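Local atomic coordinates of glycoside Hydrolase (Bacteroides uniformis, PDB entry 5TA0), a protein that probably hydrolyses agarose-derived galactan chains, as a family 86 glycoside hydrolase of a gut bacterium captured here with neoagarooctaose as an engineered variant. Residues A[437-449]-A[510-522]. Numbering follows the deposited sequence.
Sequences DAYVDGKNVYFII and VICYNFDRKVKIN. With GOL (glycerol), chain Y.
Val445 and Phe447 pair with Tyr513 and Ile511 through four backbone hydrogen bonds, from 2.8 Å (Tyr513 N to Val445 O) to 2.9 Å (Val445 N to Tyr513 O), joining antiparallel strands 444-449 and 510-514. Two further backbone bonds follow: Phe515 N reaches Lys443 O and, beyond a bend, Val519 N meets Gly442 O at 3.0 Å; a water also donates to Gly442 O and ties it to Val519 O.

Among the side chains, Asn514 ND2 donates to Asn444 OD1 (2.9 Å) from above the carbonyl plane, the amide planes 37° apart. Asn514 CG stands anti to its own N (chi1 -179°), which brings ND2 over to Asn444. On the same face Cys512 SG lies at the edge of the Tyr446 ring, 3.7 Å from CD1.

The face carrying Val445, Phe447, Ile511 and Tyr513 is largely apolar. Phe447 and Tyr513 lie side by side and point the same way, Phe447 CB meeting the edge of the tyrosine ring at CE2, while Val445 CG2 touches both Phe515 CE2 (3.8 Å) and Val519 CG2. The side chains of Ile521 and Val440 reach toward each other tip to tip, with Ile521 CD1 closest to Val440 CB. Val445 and Phe447 also pack on strand 25-30.

The type II' turn Asp441-Asn444 makes 437-449 a beta hairpin, whose second strand is flanked by 510-514 within the porphyranase beta-sandwich domain.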
loop_
_atom_site.group_PDB
_atom_site.type_symbol
_atom_site.label_atom_id
_atom_site.label_comp_id
_atom_site.label_asym_id
_atom_site.label_seq_id
_atom_site.Cartn_x
_atom_site.Cartn_y
_atom_site.Cartn_z
ATOM N N ASP A 437 8.822 14.449 -2.273
ATOM C CA ASP A 437 9.877 13.577 -1.720
ATOM C C ASP A 437 11.083 13.670 -2.652
ATOM O O ASP A 437 10.978 14.162 -3.792
ATOM C CB ASP A 437 9.340 12.126 -1.578
ATOM C CG ASP A 437 10.023 11.321 -0.484
ATOM O OD1 ASP A 437 11.006 11.769 0.145
ATOM O OD2 ASP A 437 9.550 10.177 -0.283
ATOM N N ALA A 438 12.246 13.222 -2.185
ATOM C CA ALA A 438 13.451 13.291 -3.006
ATOM C C ALA A 438 14.500 12.313 -2.552
ATOM O O ALA A 438 14.593 12.009 -1.354
ATOM C CB ALA A 438 14.027 14.693 -2.993
ATOM N N TYR A 439 15.290 11.839 -3.516
ATOM C CA TYR A 439 16.321 10.811 -3.301
ATOM C C TYR A 439 17.563 11.162 -4.106
ATOM O O TYR A 439 17.466 11.554 -5.281
ATOM C CB TYR A 439 15.788 9.387 -3.650
ATOM C CG TYR A 439 14.584 9.033 -2.796
ATOM C CD1 TYR A 439 14.768 8.394 -1.576
ATOM C CD2 TYR A 439 13.308 9.439 -3.135
ATOM C CE1 TYR A 439 13.703 8.131 -0.723
ATOM C CE2 TYR A 439 12.237 9.194 -2.289
ATOM C CZ TYR A 439 12.438 8.544 -1.085
ATOM O OH TYR A 439 11.408 8.309 -0.203
ATOM N N VAL A 440 18.719 11.008 -3.472
ATOM C CA VAL A 440 20.022 11.368 -4.058
ATOM C C VAL A 440 20.839 10.107 -4.312
ATOM O O VAL A 440 21.161 9.362 -3.381
ATOM C CB VAL A 440 20.813 12.253 -3.083
ATOM C CG1 VAL A 440 22.230 12.507 -3.619
ATOM C CG2 VAL A 440 20.098 13.578 -2.822
ATOM N N ASP A 441 21.133 9.849 -5.573
ATOM C CA ASP A 441 21.937 8.725 -5.993
ATOM C C ASP A 441 23.197 9.238 -6.664
ATOM O O ASP A 441 23.233 9.405 -7.881
ATOM C CB ASP A 441 21.181 7.838 -6.979
ATOM C CG ASP A 441 21.986 6.614 -7.414
ATOM O OD1 ASP A 441 22.772 6.098 -6.609
ATOM O OD2 ASP A 441 21.781 6.145 -8.535
ATOM N N GLY A 442 24.212 9.489 -5.853
ATOM C CA GLY A 442 25.500 9.995 -6.385
ATOM C C GLY A 442 25.364 11.378 -6.989
ATOM O O GLY A 442 25.111 12.339 -6.290
ATOM N N LYS A 443 25.493 11.436 -8.318
ATOM C CA LYS A 443 25.363 12.674 -9.089
ATOM C C LYS A 443 23.924 13.014 -9.455
ATOM O O LYS A 443 23.641 14.110 -9.938
ATOM C CB LYS A 443 26.188 12.560 -10.391
ATOM C CG LYS A 443 27.640 12.166 -10.152
ATOM C CD LYS A 443 28.509 12.228 -11.390
ATOM C CE LYS A 443 29.928 11.803 -11.039
ATOM N NZ LYS A 443 30.921 12.140 -12.098
ATOM N N ASN A 444 23.019 12.054 -9.256
ATOM C CA ASN A 444 21.622 12.208 -9.648
ATOM C C ASN A 444 20.714 12.465 -8.465
ATOM O O ASN A 444 20.866 11.823 -7.419
ATOM C CB ASN A 444 21.141 10.964 -10.365
ATOM C CG ASN A 444 21.797 10.794 -11.708
ATOM O OD1 ASN A 444 21.723 11.687 -12.546
ATOM N ND2 ASN A 444 22.439 9.670 -11.920
ATOM N N VAL A 445 19.789 13.399 -8.632
ATOM C CA VAL A 445 18.783 13.699 -7.609
ATOM C C VAL A 445 17.410 13.608 -8.247
ATOM O O VAL A 445 17.184 14.214 -9.288
ATOM C CB VAL A 445 18.968 15.094 -6.994
ATOM C CG1 VAL A 445 17.986 15.325 -5.846
ATOM C CG2 VAL A 445 20.396 15.255 -6.510
ATOM N N TYR A 446 16.499 12.882 -7.607
ATOM C CA TYR A 446 15.132 12.654 -8.089
ATOM C C TYR A 446 14.208 13.374 -7.145
ATOM O O TYR A 446 14.177 13.077 -5.949
ATOM C CB TYR A 446 14.807 11.146 -8.144
ATOM C CG TYR A 446 15.790 10.419 -8.992
ATOM C CD1 TYR A 446 15.666 10.436 -10.378
ATOM C CD2 TYR A 446 16.889 9.778 -8.428
ATOM C CE1 TYR A 446 16.592 9.811 -11.176
ATOM C CE2 TYR A 446 17.833 9.138 -9.225
ATOM C CZ TYR A 446 17.665 9.165 -10.599
ATOM O OH TYR A 446 18.593 8.577 -11.427
ATOM N N PHE A 447 13.476 14.358 -7.675
ATOM C CA PHE A 447 12.559 15.198 -6.926
ATOM C C PHE A 447 11.148 14.868 -7.417
ATOM O O PHE A 447 10.824 15.104 -8.596
ATOM C CB PHE A 447 12.932 16.658 -7.191
ATOM C CG PHE A 447 12.212 17.688 -6.360
ATOM C CD1 PHE A 447 11.549 17.414 -5.172
ATOM C CD2 PHE A 447 12.282 19.026 -6.782
ATOM C CE1 PHE A 447 10.943 18.428 -4.443
ATOM C CE2 PHE A 447 11.712 20.030 -6.037
ATOM C CZ PHE A 447 11.057 19.735 -4.880
ATOM N N ILE A 448 10.349 14.247 -6.547
ATOM C CA ILE A 448 9.020 13.747 -6.951
ATOM C C ILE A 448 7.960 14.600 -6.313
ATOM O O ILE A 448 7.998 14.857 -5.115
ATOM C CB ILE A 448 8.800 12.270 -6.543
ATOM C CG1 ILE A 448 9.959 11.374 -6.987
ATOM C CG2 ILE A 448 7.490 11.750 -7.096
ATOM C CD1 ILE A 448 10.904 10.967 -5.883
ATOM N N ILE A 449 6.991 15.055 -7.121
ATOM C CA ILE A 449 5.928 15.925 -6.639
ATOM C C ILE A 449 4.607 15.395 -7.175
ATOM O O ILE A 449 4.515 15.089 -8.356
ATOM C CB ILE A 449 6.135 17.411 -7.047
ATOM C CG1 ILE A 449 7.597 17.838 -6.797
ATOM C CG2 ILE A 449 5.135 18.308 -6.344
ATOM C CD1 ILE A 449 7.938 19.236 -7.290
ATOM N N VAL A 510 8.412 13.736 -11.901
ATOM C CA VAL A 510 9.711 13.293 -11.378
ATOM C C VAL A 510 10.743 14.156 -12.104
ATOM O O VAL A 510 10.869 14.066 -13.346
ATOM C CB VAL A 510 9.978 11.790 -11.600
ATOM C CG1 VAL A 510 11.418 11.419 -11.230
ATOM C CG2 VAL A 510 8.981 10.949 -10.809
ATOM N N ILE A 511 11.439 14.983 -11.328
ATOM C CA ILE A 511 12.452 15.908 -11.868
ATOM C C ILE A 511 13.803 15.316 -11.534
ATOM O O ILE A 511 14.098 15.028 -10.372
ATOM C CB ILE A 511 12.284 17.302 -11.261
ATOM C CG1 ILE A 511 10.870 17.851 -11.517
ATOM C CG2 ILE A 511 13.341 18.264 -11.824
ATOM C CD1 ILE A 511 10.421 18.913 -10.565
ATOM N N CYS A 512 14.606 15.075 -12.564
ATOM C CA CYS A 512 15.892 14.418 -12.424
ATOM C C CYS A 512 17.000 15.457 -12.625
ATOM O O CYS A 512 17.183 15.951 -13.734
ATOM C CB CYS A 512 16.024 13.265 -13.426
ATOM S SG CYS A 512 14.592 12.150 -13.489
ATOM N N TYR A 513 17.700 15.792 -11.550
ATOM C CA TYR A 513 18.848 16.723 -11.627
ATOM C C TYR A 513 20.101 15.896 -11.765
ATOM O O TYR A 513 20.298 14.954 -11.001
ATOM C CB TYR A 513 18.948 17.584 -10.389
ATOM C CG TYR A 513 17.740 18.451 -10.100
ATOM C CD1 TYR A 513 17.666 19.773 -10.525
ATOM C CD2 TYR A 513 16.652 17.952 -9.404
ATOM C CE1 TYR A 513 16.570 20.573 -10.254
ATOM C CE2 TYR A 513 15.544 18.737 -9.137
ATOM C CZ TYR A 513 15.498 20.046 -9.557
ATOM O OH TYR A 513 14.389 20.796 -9.280
ATOM N N ASN A 514 20.960 16.222 -12.738
ATOM C CA ASN A 514 22.249 15.584 -12.869
ATOM C C ASN A 514 23.346 16.618 -12.598
ATOM O O ASN A 514 23.344 17.697 -13.189
ATOM C CB ASN A 514 22.415 14.982 -14.254
ATOM C CG ASN A 514 23.745 14.282 -14.426
ATOM O OD1 ASN A 514 24.603 14.759 -15.162
ATOM N ND2 ASN A 514 23.938 13.175 -13.737
ATOM N N PHE A 515 24.251 16.285 -11.680
ATOM C CA PHE A 515 25.346 17.183 -11.296
ATOM C C PHE A 515 26.690 16.678 -11.814
ATOM O O PHE A 515 26.869 15.504 -12.093
ATOM C CB PHE A 515 25.374 17.321 -9.769
ATOM C CG PHE A 515 24.229 18.110 -9.226
ATOM C CD1 PHE A 515 24.318 19.479 -9.046
ATOM C CD2 PHE A 515 23.021 17.482 -8.898
ATOM C CE1 PHE A 515 23.252 20.206 -8.537
ATOM C CE2 PHE A 515 21.957 18.207 -8.396
ATOM C CZ PHE A 515 22.051 19.571 -8.214
ATOM N N ASP A 516 27.640 17.620 -11.943
ATOM C CA ASP A 516 29.008 17.322 -12.365
ATOM C C ASP A 516 29.669 16.252 -11.460
ATOM O O ASP A 516 30.360 15.357 -11.921
ATOM C CB ASP A 516 29.908 18.585 -12.253
ATOM C CG ASP A 516 29.506 19.754 -13.161
ATOM O OD1 ASP A 516 29.356 19.542 -14.364
ATOM O OD2 ASP A 516 29.425 20.926 -12.674
ATOM N N ARG A 517 29.472 16.402 -10.161
ATOM C CA ARG A 517 30.064 15.492 -9.172
ATOM C C ARG A 517 29.010 15.043 -8.176
ATOM O O ARG A 517 27.904 15.603 -8.139
ATOM C CB ARG A 517 31.218 16.182 -8.462
ATOM C CG ARG A 517 32.409 16.461 -9.387
ATOM C CD ARG A 517 33.605 16.968 -8.621
ATOM N NE ARG A 517 34.224 15.918 -7.821
ATOM C CZ ARG A 517 35.051 16.126 -6.791
ATOM N NH1 ARG A 517 35.357 17.346 -6.380
ATOM N NH2 ARG A 517 35.544 15.080 -6.136
ATOM N N LYS A 518 29.362 14.061 -7.357
ATOM C CA LYS A 518 28.392 13.519 -6.395
ATOM C C LYS A 518 27.923 14.597 -5.418
ATOM O O LYS A 518 28.687 15.430 -4.963
ATOM C CB LYS A 518 28.980 12.331 -5.650
ATOM C CG LYS A 518 29.200 11.114 -6.536
ATOM C CD LYS A 518 29.540 9.870 -5.726
ATOM C CE LYS A 518 29.427 8.609 -6.568
ATOM N NZ LYS A 518 29.651 7.387 -5.740
ATOM N N VAL A 519 26.624 14.581 -5.109
ATOM C CA VAL A 519 26.027 15.522 -4.183
ATOM C C VAL A 519 26.461 15.183 -2.756
ATOM O O VAL A 519 26.376 14.035 -2.357
ATOM C CB VAL A 519 24.476 15.470 -4.305
ATOM C CG1 VAL A 519 23.789 16.250 -3.193
ATOM C CG2 VAL A 519 24.076 15.981 -5.678
ATOM N N LYS A 520 26.861 16.200 -2.000
ATOM C CA LYS A 520 27.330 16.035 -0.628
ATOM C C LYS A 520 26.157 16.158 0.338
ATOM O O LYS A 520 25.488 17.185 0.376
ATOM C CB LYS A 520 28.397 17.089 -0.294
ATOM N N ILE A 521 25.936 15.107 1.121
ATOM C CA ILE A 521 24.880 15.096 2.128
ATOM C C ILE A 521 25.588 15.237 3.463
ATOM O O ILE A 521 26.312 14.324 3.841
ATOM C CB ILE A 521 24.029 13.804 2.054
ATOM C CG1 ILE A 521 23.370 13.696 0.656
ATOM C CG2 ILE A 521 22.977 13.798 3.164
ATOM C CD1 ILE A 521 22.534 12.445 0.437
ATOM N N ASN A 522 25.378 16.369 4.136
ATOM C CA ASN A 522 26.163 16.720 5.329
ATOM C C ASN A 522 25.351 17.086 6.564
ATOM O O ASN A 522 25.927 17.513 7.558
ATOM C CB ASN A 522 27.147 17.867 4.985
ATOM C CG ASN A 522 26.467 19.083 4.389
ATOM O OD1 ASN A 522 25.261 19.306 4.520
ATOM N ND2 ASN A 522 27.264 19.900 3.699
HETATM C C1 GOL Y . 32.699 11.825 -8.022
HETATM O O1 GOL Y . 32.368 12.855 -7.095
HETATM C C2 GOL Y . 33.776 12.296 -8.994
HETATM O O2 GOL Y . 33.728 11.532 -10.204
HETATM C C3 GOL Y . 35.151 12.081 -8.389
HETATM O O3 GOL Y . 36.140 12.586 -9.295
HETATM O O HOH W 1 25.739 11.597 -3.517
#